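Local coordinates for charybdin (Charybdis maritima, PDB 2B7U), which is a plant member of the ribosome-inactivating protein family, whose members share a mixed alpha/beta fold, at residues V172-A175 with N176-F180; P191-M194 with Q195-E199. All coordinates share one frame; numbering follows the deposited sequence.

Interaction 1. Residues V172-A175 with N176-F180; sequences VDIA and NHFAF
Asn176 lies one helical turn beyond Val172, and its side chain runs back alongside that residue. Its CB sits 3.6 Å from Val172 O, the acceptor of Asn176's own backbone N-H. CG, swung beside the backbone N (chi1 -73°), comes closer to the same oxygen, at 3.3 Å. From there ND2 passes 3.8 Å from Val172 CG1 and donates to a water 2.8 Å away. That water donates to Asp173 OD1, also 2.8 Å away, and so bridges the two residues. A short amide suits this position, since it can bridge through solvent without leaving the helix surface. The i to i+4 backbone ladder of helix 172-180 underlies all this, four bonds from Asn176 N through Ala179 N, each 3.0 Å from its acceptor oxygen. On another side of the same helix the branched Ile174 places CG2 3.5 Å from Phe178 CE2, the two buried side chains running alongside each other from the helix. Small Ala175 and Ala179 let helix 21-35 come close, and Phe178 meets the ring of Tyr133. His177 NE2 is bonded to Lys189 O.

Interaction 2. Residues P191-M194 with Q195-E199; sequences PQWM and QNDLE
Trp193 lies alongside Leu198, its CZ3 reaching to 3.6 Å from Leu198 CD1. The indole takes the rare rotamer in which CG stands between the backbone N and the carbonyl carbon (chi1 77°), which turns the ring along the helix flank, toward Met194 and Leu198. One of its faces is covered by Met194 CG, 3.7 Å above the plane of the Trp193 ring and over its centre. The slim, unbranched methionine fits there and also lies beside Leu198. Tyr226 stacks on the indole too, and its backbone N is bonded to Asp197 OD2, so strand 223-225 and the turn after it close over this side. Toward solvent, the extended Gln192 and the shorter Asn196 pass each other at a slant, Gln192 CG lying 3.3 Å from Asn196 OD1 with amide planes 41° apart. Glu199, buried, has its OE1 hydrogen-bonded to Gln163 NE2. Pro191, at the N-cap, starts the helix, and its O receives a weak bond from Gln195 N. Further on, Trp193 O accepts Asp197 N at 2.8 Å and, weakly, Leu198 N at 3.3 Å. Glu199 N then reaches back five residues to Met194 O, 2.9 Å away and nearly straight (170°), the signature of a pi-type turn widening the last part of an alpha-helix.

Overall arrangement
Interaction 1 and interaction 2 sit on consecutive helices, 172-180 and 192-199, whose contacts have centres about 12 Å apart and touch directly. Met194 CE packs 3.6 Å from Asp173 O, and Ile174 CD1 lies 3.5 Å from Glu199 OE2. Where the second helix starts, Pro191 CD rests 3.6 Å from His177 NE2. Asp173 OD2 also comes within 3.9 Å of Trp193 CH2. These last two residues border a bound MES, probably from the crystallisation liquor: its nearest approach is about 3 Å to the side chain of Asp173, where N4 is hydrogen-bonded to OD1, and about 4 Å to that of Trp193. One residue from each interaction thus faces the same small molecule.

Interaction 1. Residues V172-A175 with N176-F180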
# COMPACT_ATOMS: atom_id res chain seq x y z
N VAL A 172 -3.28 -9.94 4.38
CA VAL A 172 -3.82 -11.15 3.79
C VAL A 172 -5.32 -11.06 3.53
O VAL A 172 -5.78 -11.42 2.44
CB VAL A 172 -3.49 -12.38 4.71
CG1 VAL A 172 -4.17 -13.65 4.21
CG2 VAL A 172 -1.95 -12.54 4.80
N ASP A 173 -6.07 -10.61 4.52
CA ASP A 173 -7.55 -10.64 4.44
C ASP A 173 -8.06 -9.63 3.41
O ASP A 173 -9.12 -9.84 2.80
CB ASP A 173 -8.17 -10.34 5.81
CG ASP A 173 -7.93 -11.45 6.80
OD1 ASP A 173 -8.35 -12.59 6.51
OD2 ASP A 173 -7.31 -11.18 7.85
N ILE A 174 -7.31 -8.55 3.23
CA ILE A 174 -7.66 -7.51 2.25
C ILE A 174 -7.40 -8.03 0.84
O ILE A 174 -8.29 -7.92 -0.04
CB ILE A 174 -6.95 -6.16 2.54
CG1 ILE A 174 -7.39 -5.65 3.91
CG2 ILE A 174 -7.29 -5.13 1.49
CD1 ILE A 174 -6.78 -4.34 4.33
N ALA A 175 -6.23 -8.62 0.60
CA ALA A 175 -5.94 -9.26 -0.68
C ALA A 175 -7.00 -10.30 -1.03
O ALA A 175 -7.50 -10.34 -2.16
CB ALA A 175 -4.60 -9.91 -0.71
N ASN A 176 -7.36 -11.13 -0.06
CA ASN A 176 -8.40 -12.16 -0.27
C ASN A 176 -9.72 -11.53 -0.66
O ASN A 176 -10.40 -11.98 -1.61
CB ASN A 176 -8.60 -13.03 0.98
CG ASN A 176 -7.46 -14.01 1.21
OD1 ASN A 176 -6.67 -14.26 0.31
ND2 ASN A 176 -7.40 -14.57 2.42
N HIS A 177 -10.10 -10.48 0.07
CA HIS A 177 -11.38 -9.86 -0.14
C HIS A 177 -11.49 -9.32 -1.55
O HIS A 177 -12.51 -9.48 -2.23
CB HIS A 177 -11.60 -8.71 0.84
CG HIS A 177 -12.90 -8.01 0.63
ND1 HIS A 177 -14.11 -8.56 0.99
CD2 HIS A 177 -13.19 -6.80 0.08
CE1 HIS A 177 -15.08 -7.73 0.67
NE2 HIS A 177 -14.55 -6.66 0.12
N PHE A 178 -10.42 -8.67 -2.02
CA PHE A 178 -10.46 -8.07 -3.34
C PHE A 178 -10.39 -9.15 -4.42
O PHE A 178 -11.00 -8.99 -5.49
CB PHE A 178 -9.36 -7.02 -3.52
CG PHE A 178 -9.56 -5.78 -2.70
CD1 PHE A 178 -10.83 -5.26 -2.47
CD2 PHE A 178 -8.46 -5.09 -2.20
CE1 PHE A 178 -11.00 -4.08 -1.72
CE2 PHE A 178 -8.65 -3.91 -1.49
CZ PHE A 178 -9.91 -3.41 -1.24
N ALA A 179 -9.70 -10.25 -4.15
CA ALA A 179 -9.56 -11.34 -5.12
C ALA A 179 -10.89 -12.05 -5.33
O ALA A 179 -11.28 -12.34 -6.48
CB ALA A 179 -8.50 -12.34 -4.64
N PHE A 180 -11.60 -12.27 -4.24
CA PHE A 180 -12.80 -13.11 -4.25
C PHE A 180 -13.95 -12.38 -4.94
O PHE A 180 -14.87 -13.01 -5.46
CB PHE A 180 -13.20 -13.51 -2.82
CG PHE A 180 -12.17 -14.36 -2.08
CD1 PHE A 180 -11.05 -14.90 -2.72
CD2 PHE A 180 -12.36 -14.67 -0.74
CE1 PHE A 180 -10.15 -15.69 -2.03
CE2 PHE A 180 -11.45 -15.48 -0.04
CZ PHE A 180 -10.35 -15.98 -0.69
O HOH W 1 -9.37 -13.98 4.25

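Interaction 2. Residues P191-M194 with Q195-E199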
# COMPACT_ATOMS: atom_id res chain seq x y z
N PRO A 191 -14.88 -3.89 3.80
CA PRO A 191 -15.50 -3.98 5.12
C PRO A 191 -14.87 -3.00 6.10
O PRO A 191 -13.66 -2.81 6.07
CB PRO A 191 -15.23 -5.43 5.54
CG PRO A 191 -15.04 -6.16 4.26
CD PRO A 191 -14.36 -5.20 3.36
N GLN A 192 -15.67 -2.39 6.96
CA GLN A 192 -15.17 -1.37 7.89
C GLN A 192 -14.07 -1.92 8.80
O GLN A 192 -13.13 -1.21 9.14
CB GLN A 192 -16.32 -0.76 8.72
CG GLN A 192 -15.91 0.52 9.45
CD GLN A 192 -17.10 1.33 9.95
OE1 GLN A 192 -17.04 2.57 10.02
NE2 GLN A 192 -18.18 0.65 10.29
N TRP A 193 -14.17 -3.19 9.19
CA TRP A 193 -13.16 -3.75 10.09
C TRP A 193 -11.78 -3.79 9.43
O TRP A 193 -10.74 -3.63 10.09
CB TRP A 193 -13.58 -5.12 10.61
CG TRP A 193 -13.45 -6.30 9.69
CD1 TRP A 193 -14.42 -6.81 8.87
CD2 TRP A 193 -12.30 -7.13 9.54
NE1 TRP A 193 -13.93 -7.92 8.21
CE2 TRP A 193 -12.64 -8.14 8.62
CE3 TRP A 193 -11.02 -7.13 10.10
CZ2 TRP A 193 -11.73 -9.13 8.24
CZ3 TRP A 193 -10.14 -8.13 9.73
CH2 TRP A 193 -10.50 -9.10 8.81
N MET A 194 -11.77 -4.02 8.12
CA MET A 194 -10.51 -4.00 7.36
C MET A 194 -9.93 -2.59 7.28
O MET A 194 -8.71 -2.41 7.33
CB MET A 194 -10.71 -4.60 5.97
CG MET A 194 -11.01 -6.06 6.02
SD MET A 194 -11.16 -6.82 4.40
CE MET A 194 -11.69 -8.46 4.91
N GLN A 195 -10.77 -1.57 7.15
CA GLN A 195 -10.27 -0.20 7.27
C GLN A 195 -9.74 0.12 8.67
O GLN A 195 -8.59 0.57 8.88
CB GLN A 195 -11.38 0.79 6.91
CG GLN A 195 -10.92 2.23 6.99
CD GLN A 195 -12.06 3.20 6.90
OE1 GLN A 195 -13.01 3.14 7.69
NE2 GLN A 195 -11.99 4.10 5.94
N ASN A 196 -10.56 -0.12 9.68
CA ASN A 196 -10.28 0.41 11.00
C ASN A 196 -9.40 -0.47 11.88
O ASN A 196 -8.63 0.03 12.75
CB ASN A 196 -11.59 0.65 11.74
CG ASN A 196 -12.45 1.72 11.13
OD1 ASN A 196 -13.65 1.80 11.42
ND2 ASN A 196 -11.85 2.57 10.32
N ASP A 197 -9.57 -1.77 11.76
CA ASP A 197 -8.80 -2.70 12.58
C ASP A 197 -7.47 -3.02 11.90
O ASP A 197 -6.47 -3.21 12.59
CB ASP A 197 -9.55 -4.00 12.86
CG ASP A 197 -10.93 -3.80 13.45
OD1 ASP A 197 -11.46 -2.65 13.43
OD2 ASP A 197 -11.51 -4.82 13.88
N LEU A 198 -7.47 -3.14 10.58
CA LEU A 198 -6.25 -3.49 9.86
C LEU A 198 -5.50 -2.28 9.33
O LEU A 198 -4.41 -1.97 9.82
CB LEU A 198 -6.55 -4.46 8.72
CG LEU A 198 -7.17 -5.79 9.13
CD1 LEU A 198 -7.34 -6.69 7.93
CD2 LEU A 198 -6.31 -6.49 10.19
N GLU A 199 -6.06 -1.60 8.33
CA GLU A 199 -5.31 -0.57 7.61
C GLU A 199 -4.74 0.49 8.53
O GLU A 199 -3.59 0.87 8.38
CB GLU A 199 -6.13 0.06 6.50
CG GLU A 199 -6.53 -0.93 5.43
CD GLU A 199 -7.27 -0.34 4.26
OE1 GLU A 199 -7.49 0.90 4.23
OE2 GLU A 199 -7.63 -1.13 3.35